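Local coordinates for protein alpha-glucosidase (Bacteroides thetaiotaomicron, PDB 5XFM) that hydrolyses beta-L-arabinopyranosides and alpha-galactosides as a bifunctional, calcium-containing glycoside hydrolase of family 97, at residues F148-Q159 with Y173-M183. The protein carries 1 engineered substitution. Residues are numbered along the deposited sequence; the frame is centred on the assembly and turned at random.
Sequences FPEQTTTFLCPQ and YEEEYKADAPM. With CA (calcium ion), chain E.
Thr154 and Ala181 exchange two backbone hydrogen bonds, both 2.9 Å: Thr154 N to Ala181 O and Ala181 N to Thr154 O. Asp180 also faces Thr154, making a G1 bulge whose corner packs tightly. Asp180 N sits 3.4 Å above the plane of the Phe155 ring, over its centre. Thr153, its OG1 placed between backbone N and carbonyl carbon (chi1 52°), donates to Asp180 OD1 over 2.6 Å, nearly along the C-O axis; Arg200 on the neighbouring strand pairs with the same oxygen. Met183 reaches inward, its CG 3.6 Å from Thr154 CG2 and its sulfur obliquely beside the Phe148 ring. Beyond the bulge the backbone pairing slackens: Lys178 N to Leu156 O is a weak 3.3 Å bond, and the lysine's amine leads away to Asp185. Yet the side chains stay close: Cys157 CB makes a CH-pi contact 3.8 Å above the middle of the Tyr177 ring, SG a sulfur-aromatic one over the same face. An alanine in place of Tyr177 would probably strip Cys157 of this aromatic cover and open a gap beside it. Further on, Glu174 OE2 binds calcium at 2.5 Å, with Glu452 and Glu458. The arrangement is a G1-bulged antiparallel pair at a sheet edge in the N-terminal beta-sandwich domain, reaching this enzyme's calcium site.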
ATOM      1  N   PHE A 148      -2.085 -19.006  14.075  1.00 23.36           N
ATOM      2  CA  PHE A 148      -1.395 -18.199  15.083  1.00 28.18           C
ATOM      3  C   PHE A 148      -1.506 -18.747  16.500  1.00 21.86           C
ATOM      4  O   PHE A 148      -2.439 -19.487  16.808  1.00 21.80           O
ATOM      5  CB  PHE A 148      -1.918 -16.760  15.047  1.00 22.55           C
ATOM      6  CG  PHE A 148      -1.636 -16.057  13.757  1.00 24.55           C
ATOM      7  CD1 PHE A 148      -0.435 -15.394  13.563  1.00 25.58           C
ATOM      8  CD2 PHE A 148      -2.565 -16.068  12.734  1.00 24.46           C
ATOM      9  CE1 PHE A 148      -0.171 -14.745  12.368  1.00 27.01           C
ATOM     10  CE2 PHE A 148      -2.304 -15.425  11.539  1.00 21.71           C
ATOM     11  CZ  PHE A 148      -1.106 -14.764  11.359  1.00 18.77           C
ATOM     12  N   PRO A 149      -0.537 -18.396  17.364  1.00 22.82           N
ATOM     13  CA  PRO A 149      -0.670 -18.761  18.778  1.00 25.11           C
ATOM     14  C   PRO A 149      -1.943 -18.194  19.386  1.00 27.06           C
ATOM     15  O   PRO A 149      -2.384 -17.102  19.030  1.00 28.61           O
ATOM     16  CB  PRO A 149       0.569 -18.139  19.423  1.00 27.96           C
ATOM     17  CG  PRO A 149       1.555 -18.046  18.320  1.00 32.65           C
ATOM     18  CD  PRO A 149       0.762 -17.764  17.076  1.00 19.87           C
ATOM     19  N   GLU A 150      -2.502 -18.957  20.314  1.00 32.00           N
ATOM     20  CA  GLU A 150      -3.767 -18.675  20.989  1.00 30.32           C
ATOM     21  C   GLU A 150      -3.952 -17.220  21.432  1.00 26.77           C
ATOM     22  O   GLU A 150      -5.040 -16.661  21.308  1.00 25.49           O
ATOM     23  CB  GLU A 150      -3.897 -19.633  22.168  1.00 33.55           C
ATOM     24  CG  GLU A 150      -4.580 -20.924  21.749  1.00 42.27           C
ATOM     25  CD  GLU A 150      -4.701 -21.933  22.868  1.00 63.26           C
ATOM     26  OE1 GLU A 150      -4.777 -21.522  24.044  1.00 63.22           O
ATOM     27  OE2 GLU A 150      -4.691 -23.149  22.567  1.00 70.02           O
ATOM     28  N   GLN A 151      -2.899 -16.618  21.973  1.00 26.65           N
ATOM     29  CA  GLN A 151      -3.019 -15.300  22.591  1.00 29.38           C
ATOM     30  C   GLN A 151      -2.928 -14.168  21.564  1.00 30.32           C
ATOM     31  O   GLN A 151      -2.854 -12.995  21.928  1.00 32.16           O
ATOM     32  CB  GLN A 151      -1.939 -15.106  23.659  1.00 25.15           C
ATOM     33  CG  GLN A 151      -0.528 -14.920  23.117  1.00 28.27           C
ATOM     34  CD  GLN A 151       0.157 -16.219  22.710  1.00 31.51           C
ATOM     35  OE1 GLN A 151      -0.490 -17.250  22.511  1.00 32.68           O
ATOM     36  NE2 GLN A 151       1.478 -16.166  22.571  1.00 26.37           N
ATOM     37  N   THR A 152      -2.923 -14.521  20.283  1.00 30.38           N
ATOM     38  CA  THR A 152      -2.704 -13.544  19.218  1.00 28.15           C
ATOM     39  C   THR A 152      -3.885 -12.595  19.031  1.00 23.51           C
ATOM     40  O   THR A 152      -5.028 -13.043  18.943  1.00 21.60           O
ATOM     41  CB  THR A 152      -2.437 -14.236  17.868  1.00 22.72           C
ATOM     42  OG1 THR A 152      -1.273 -15.066  17.970  1.00 21.08           O
ATOM     43  CG2 THR A 152      -2.251 -13.202  16.769  1.00 15.75           C
ATOM     44  N   THR A 153      -3.613 -11.290  18.969  1.00 20.43           N
ATOM     45  CA  THR A 153      -4.659 -10.334  18.589  1.00 20.87           C
ATOM     46  C   THR A 153      -4.418  -9.760  17.184  1.00 20.88           C
ATOM     47  O   THR A 153      -3.347  -9.931  16.601  1.00 22.02           O
ATOM     48  CB  THR A 153      -4.792  -9.185  19.607  1.00 22.16           C
ATOM     49  OG1 THR A 153      -3.513  -8.587  19.835  1.00 23.07           O
ATOM     50  CG2 THR A 153      -5.346  -9.710  20.923  1.00 22.79           C
ATOM     51  N   THR A 154      -5.430  -9.095  16.635  1.00 22.47           N
ATOM     52  CA  THR A 154      -5.415  -8.735  15.220  1.00 24.53           C
ATOM     53  C   THR A 154      -5.712  -7.259  14.939  1.00 21.03           C
ATOM     54  O   THR A 154      -6.432  -6.602  15.688  1.00 23.15           O
ATOM     55  CB  THR A 154      -6.443  -9.585  14.436  1.00 22.10           C
ATOM     56  OG1 THR A 154      -7.756  -9.062  14.657  1.00 15.99           O
ATOM     57  CG2 THR A 154      -6.415 -11.042  14.894  1.00 22.54           C
ATOM     58  N   PHE A 155      -5.154  -6.759  13.838  1.00 15.48           N
ATOM     59  CA  PHE A 155      -5.408  -5.408  13.341  1.00 17.28           C
ATOM     60  C   PHE A 155      -5.817  -5.527  11.876  1.00 20.41           C
ATOM     61  O   PHE A 155      -4.982  -5.395  10.975  1.00 23.19           O
ATOM     62  CB  PHE A 155      -4.170  -4.513  13.484  1.00 16.79           C
ATOM     63  CG  PHE A 155      -3.689  -4.338  14.907  1.00 19.11           C
ATOM     64  CD1 PHE A 155      -3.083  -5.384  15.591  1.00 23.00           C
ATOM     65  CD2 PHE A 155      -3.799  -3.113  15.543  1.00 22.15           C
ATOM     66  CE1 PHE A 155      -2.632  -5.222  16.892  1.00 22.66           C
ATOM     67  CE2 PHE A 155      -3.344  -2.941  16.842  1.00 25.84           C
ATOM     68  CZ  PHE A 155      -2.760  -3.997  17.517  1.00 25.52           C
ATOM     69  N   LEU A 156      -7.103  -5.775  11.648  1.00 20.59           N
ATOM     70  CA  LEU A 156      -7.615  -6.114  10.323  1.00 15.61           C
ATOM     71  C   LEU A 156      -8.739  -5.200   9.836  1.00 19.86           C
ATOM     72  O   LEU A 156      -9.530  -4.688  10.630  1.00 18.04           O
ATOM     73  CB  LEU A 156      -8.134  -7.556  10.326  1.00 16.66           C
ATOM     74  CG  LEU A 156      -7.248  -8.612  10.990  1.00 18.86           C
ATOM     75  CD1 LEU A 156      -7.964  -9.954  11.126  1.00 13.39           C
ATOM     76  CD2 LEU A 156      -5.983  -8.774  10.174  1.00 17.22           C
ATOM     77  N   CYS A 157      -8.816  -5.026   8.521  1.00 16.32           N
ATOM     78  CA  CYS A 157      -9.985  -4.412   7.904  1.00 16.92           C
ATOM     79  C   CYS A 157     -10.639  -5.442   6.985  1.00 19.21           C
ATOM     80  O   CYS A 157      -9.955  -6.157   6.241  1.00 19.45           O
ATOM     81  CB  CYS A 157      -9.610  -3.144   7.133  1.00 16.86           C
ATOM     82  SG  CYS A 157      -8.463  -3.410   5.764  1.00 20.19           S
ATOM     83  N   PRO A 158     -11.972  -5.521   7.032  1.00 19.71           N
ATOM     84  CA  PRO A 158     -12.693  -6.590   6.346  1.00 20.70           C
ATOM     85  C   PRO A 158     -12.807  -6.363   4.851  1.00 24.24           C
ATOM     86  O   PRO A 158     -12.722  -5.228   4.384  1.00 18.06           O
ATOM     87  CB  PRO A 158     -14.068  -6.530   6.994  1.00 15.62           C
ATOM     88  CG  PRO A 158     -14.248  -5.055   7.248  1.00 17.43           C
ATOM     89  CD  PRO A 158     -12.897  -4.575   7.686  1.00 15.02           C
ATOM     90  N   GLN A 159     -12.968  -7.452   4.113  1.00 21.94           N
ATOM     91  CA  GLN A 159     -13.381  -7.380   2.722  1.00 20.36           C
ATOM     92  C   GLN A 159     -14.900  -7.174   2.669  1.00 19.37           C
ATOM     93  O   GLN A 159     -15.644  -7.839   3.387  1.00 25.59           O
ATOM     94  CB  GLN A 159     -12.958  -8.648   1.971  1.00 13.86           C
ATOM     95  CG  GLN A 159     -13.539  -8.776   0.572  1.00 19.13           C
ATOM     96  CD  GLN A 159     -12.998  -7.743  -0.397  1.00 21.36           C
ATOM     97  OE1 GLN A 159     -13.159  -6.538  -0.196  1.00 21.30           O
ATOM     98  NE2 GLN A 159     -12.382  -8.212  -1.474  1.00 20.46           N
ATOM     99  N   TYR A 173     -11.339  -1.771  -1.326  1.00 21.25           N
ATOM    100  CA  TYR A 173     -10.326  -1.731  -0.278  1.00 14.83           C
ATOM    101  C   TYR A 173     -10.452  -0.457   0.540  1.00 15.60           C
ATOM    102  O   TYR A 173      -9.468   0.225   0.833  1.00 18.22           O
ATOM    103  CB  TYR A 173      -8.923  -1.871  -0.893  1.00 17.60           C
ATOM    104  CG  TYR A 173      -8.602  -3.293  -1.285  1.00 16.60           C
ATOM    105  CD1 TYR A 173      -9.425  -3.988  -2.166  1.00 16.37           C
ATOM    106  CD2 TYR A 173      -7.477  -3.944  -0.785  1.00 19.47           C
ATOM    107  CE1 TYR A 173      -9.149  -5.285  -2.529  1.00 13.39           C
ATOM    108  CE2 TYR A 173      -7.187  -5.251  -1.149  1.00 15.61           C
ATOM    109  CZ  TYR A 173      -8.030  -5.914  -2.022  1.00 15.17           C
ATOM    110  OH  TYR A 173      -7.763  -7.211  -2.394  1.00 12.57           O
ATOM    111  N   GLU A 174     -11.688  -0.133   0.896  1.00 20.55           N
ATOM    112  CA  GLU A 174     -11.973   1.077   1.649  1.00 17.96           C
ATOM    113  C   GLU A 174     -12.766   0.766   2.916  1.00 17.44           C
ATOM    114  O   GLU A 174     -13.888   1.223   3.082  1.00 13.48           O
ATOM    115  CB  GLU A 174     -12.719   2.087   0.762  1.00 16.56           C
ATOM    116  CG  GLU A 174     -11.785   2.914  -0.123  1.00 16.11           C
ATOM    117  CD  GLU A 174     -12.484   3.579  -1.309  1.00 20.39           C
ATOM    118  OE1 GLU A 174     -13.658   3.269  -1.583  1.00 24.64           O
ATOM    119  OE2 GLU A 174     -11.861   4.454  -1.946  1.00 21.46           O
ATOM    120  N   GLU A 175     -12.168  -0.008   3.819  1.00 22.94           N
ATOM    121  CA  GLU A 175     -12.864  -0.403   5.038  1.00 17.59           C
ATOM    122  C   GLU A 175     -12.074  -0.039   6.291  1.00 14.66           C
ATOM    123  O   GLU A 175     -10.903   0.338   6.221  1.00 18.61           O
ATOM    124  CB  GLU A 175     -13.164  -1.904   5.012  1.00 17.49           C
ATOM    125  CG  GLU A 175     -13.907  -2.351   3.752  1.00 19.46           C
ATOM    126  CD  GLU A 175     -15.307  -1.772   3.630  1.00 23.84           C
ATOM    127  OE1 GLU A 175     -15.974  -1.565   4.667  1.00 20.74           O
ATOM    128  OE2 GLU A 175     -15.737  -1.509   2.483  1.00 23.63           O
ATOM    129  N   GLU A 176     -12.729  -0.146   7.440  1.00 20.53           N
ATOM    130  CA  GLU A 176     -12.146   0.320   8.689  1.00 17.86           C
ATOM    131  C   GLU A 176     -11.498  -0.813   9.464  1.00 17.42           C
ATOM    132  O   GLU A 176     -11.861  -1.976   9.291  1.00 15.84           O
ATOM    133  CB  GLU A 176     -13.211   0.987   9.555  1.00 14.42           C
ATOM    134  CG  GLU A 176     -13.738   2.280   8.990  1.00 18.84           C
ATOM    135  CD  GLU A 176     -14.840   2.865   9.839  1.00 18.53           C
ATOM    136  OE1 GLU A 176     -14.525   3.633  10.775  1.00 22.43           O
ATOM    137  OE2 GLU A 176     -16.015   2.545   9.583  1.00 23.12           O
ATOM    138  N   TYR A 177     -10.554  -0.451  10.332  1.00 20.54           N
ATOM    139  CA  TYR A 177      -9.819  -1.406  11.160  1.00 18.58           C
ATOM    140  C   TYR A 177     -10.378  -1.534  12.572  1.00 22.59           C
ATOM    141  O   TYR A 177     -11.088  -0.656  13.049  1.00 20.81           O
ATOM    142  CB  TYR A 177      -8.345  -1.002  11.271  1.00 19.38           C
ATOM    143  CG  TYR A 177      -7.550  -1.080   9.994  1.00 21.28           C
ATOM    144  CD1 TYR A 177      -7.589  -0.040   9.065  1.00 16.47           C
ATOM    145  CD2 TYR A 177      -6.730  -2.173   9.731  1.00 11.99           C
ATOM    146  CE1 TYR A 177      -6.855  -0.092   7.902  1.00 14.36           C
ATOM    147  CE2 TYR A 177      -5.984  -2.238   8.565  1.00 18.28           C
ATOM    148  CZ  TYR A 177      -6.051  -1.193   7.655  1.00 21.13           C
ATOM    149  OH  TYR A 177      -5.319  -1.241   6.498  1.00 15.52           O
ATOM    150  N   LYS A 178     -10.055  -2.655  13.216  1.00 24.34           N
ATOM    151  CA  LYS A 178     -10.197  -2.818  14.658  1.00 21.29           C
ATOM    152  C   LYS A 178      -8.834  -3.145  15.263  1.00 25.90           C
ATOM    153  O   LYS A 178      -8.135  -4.046  14.789  1.00 26.52           O
ATOM    154  CB  LYS A 178     -11.198  -3.921  15.007  1.00 26.49           C
ATOM    155  CG  LYS A 178     -12.615  -3.678  14.534  1.00 36.10           C
ATOM    156  CD  LYS A 178     -13.572  -4.673  15.182  1.00 39.06           C
ATOM    157  CE  LYS A 178     -13.373  -6.086  14.633  1.00 35.24           C
ATOM    158  NZ  LYS A 178     -14.228  -7.112  15.300  1.00 30.54           N
ATOM    159  N   ALA A 179      -8.435  -2.397  16.285  1.00 21.56           N
ATOM    160  CA  ALA A 179      -7.114  -2.589  16.867  1.00 22.57           C
ATOM    161  C   ALA A 179      -7.166  -3.606  17.996  1.00 24.01           C
ATOM    162  O   ALA A 179      -8.067  -3.570  18.827  1.00 29.66           O
ATOM    163  CB  ALA A 179      -6.549  -1.263  17.371  1.00 20.79           C
ATOM    164  N   ASP A 180      -6.187  -4.507  18.018  1.00 24.58           N
ATOM    165  CA  ASP A 180      -6.090  -5.536  19.047  1.00 25.82           C
ATOM    166  C   ASP A 180      -7.399  -6.293  19.256  1.00 24.46           C
ATOM    167  O   ASP A 180      -7.811  -6.546  20.386  1.00 23.53           O
ATOM    168  CB  ASP A 180      -5.606  -4.911  20.357  1.00 20.68           C
ATOM    169  CG  ASP A 180      -4.094  -4.930  20.474  1.00 29.71           C
ATOM    170  OD1 ASP A 180      -3.507  -6.028  20.345  1.00 29.29           O
ATOM    171  OD2 ASP A 180      -3.486  -3.852  20.648  1.00 32.80           O
ATOM    172  N   ALA A 181      -8.049  -6.637  18.152  1.00 23.01           N
ATOM    173  CA  ALA A 181      -9.265  -7.431  18.188  1.00 19.27           C
ATOM    174  C   ALA A 181      -8.948  -8.884  18.522  1.00 21.66           C
ATOM    175  O   ALA A 181      -7.883  -9.388  18.165  1.00 26.17           O
ATOM    176  CB  ALA A 181      -9.985  -7.343  16.861  1.00 16.60           C
ATOM    177  N   PRO A 182      -9.869  -9.564  19.217  1.00 24.54           N
ATOM    178  CA  PRO A 182      -9.693 -11.006  19.414  1.00 23.54           C
ATOM    179  C   PRO A 182      -9.733 -11.731  18.072  1.00 28.42           C
ATOM    180  O   PRO A 182     -10.401 -11.246  17.147  1.00 25.88           O
ATOM    181  CB  PRO A 182     -10.883 -11.404  20.296  1.00 26.86           C
ATOM    182  CG  PRO A 182     -11.446 -10.118  20.830  1.00 30.41           C
ATOM    183  CD  PRO A 182     -11.096  -9.050  19.848  1.00 22.89           C
ATOM    184  N   MET A 183      -9.007 -12.843  17.958  1.00 20.06           N
ATOM    185  CA  MET A 183      -9.007 -13.639  16.736  1.00 22.21           C
ATOM    186  C   MET A 183     -10.392 -14.207  16.453  1.00 26.10           C
ATOM    187  O   MET A 183     -10.788 -14.367  15.297  1.00 19.81           O
ATOM    188  CB  MET A 183      -7.984 -14.782  16.815  1.00 23.83           C
ATOM    189  CG  MET A 183      -6.613 -14.415  16.270  1.00 20.81           C
ATOM    190  SD  MET A 183      -5.491 -15.816  16.135  1.00 28.91           S
ATOM    191  CE  MET A 183      -5.801 -16.672  17.681  1.00 26.67           C
TER
HETATM  192 CA    CA E 701     -12.135   6.375  -3.575  1.00 20.38          CA
HETATM  193  O   HOH W   1      -9.824 -10.590  14.647  1.00 20.84           O
HETATM  194  O   HOH W   2     -12.454  -4.114   0.260  1.00 16.89           O
HETATM  195  O   HOH W   3     -14.541   5.919  -3.058  1.00 24.69           O
HETATM  196  O   HOH W   4     -12.973   5.161  -5.418  1.00 20.70           O
HETATM  197  O   HOH W   5     -14.435   7.993  -4.015  1.00 19.68           O
HETATM  198  O   HOH W   6     -11.403   7.903  -5.295  1.00 23.00           O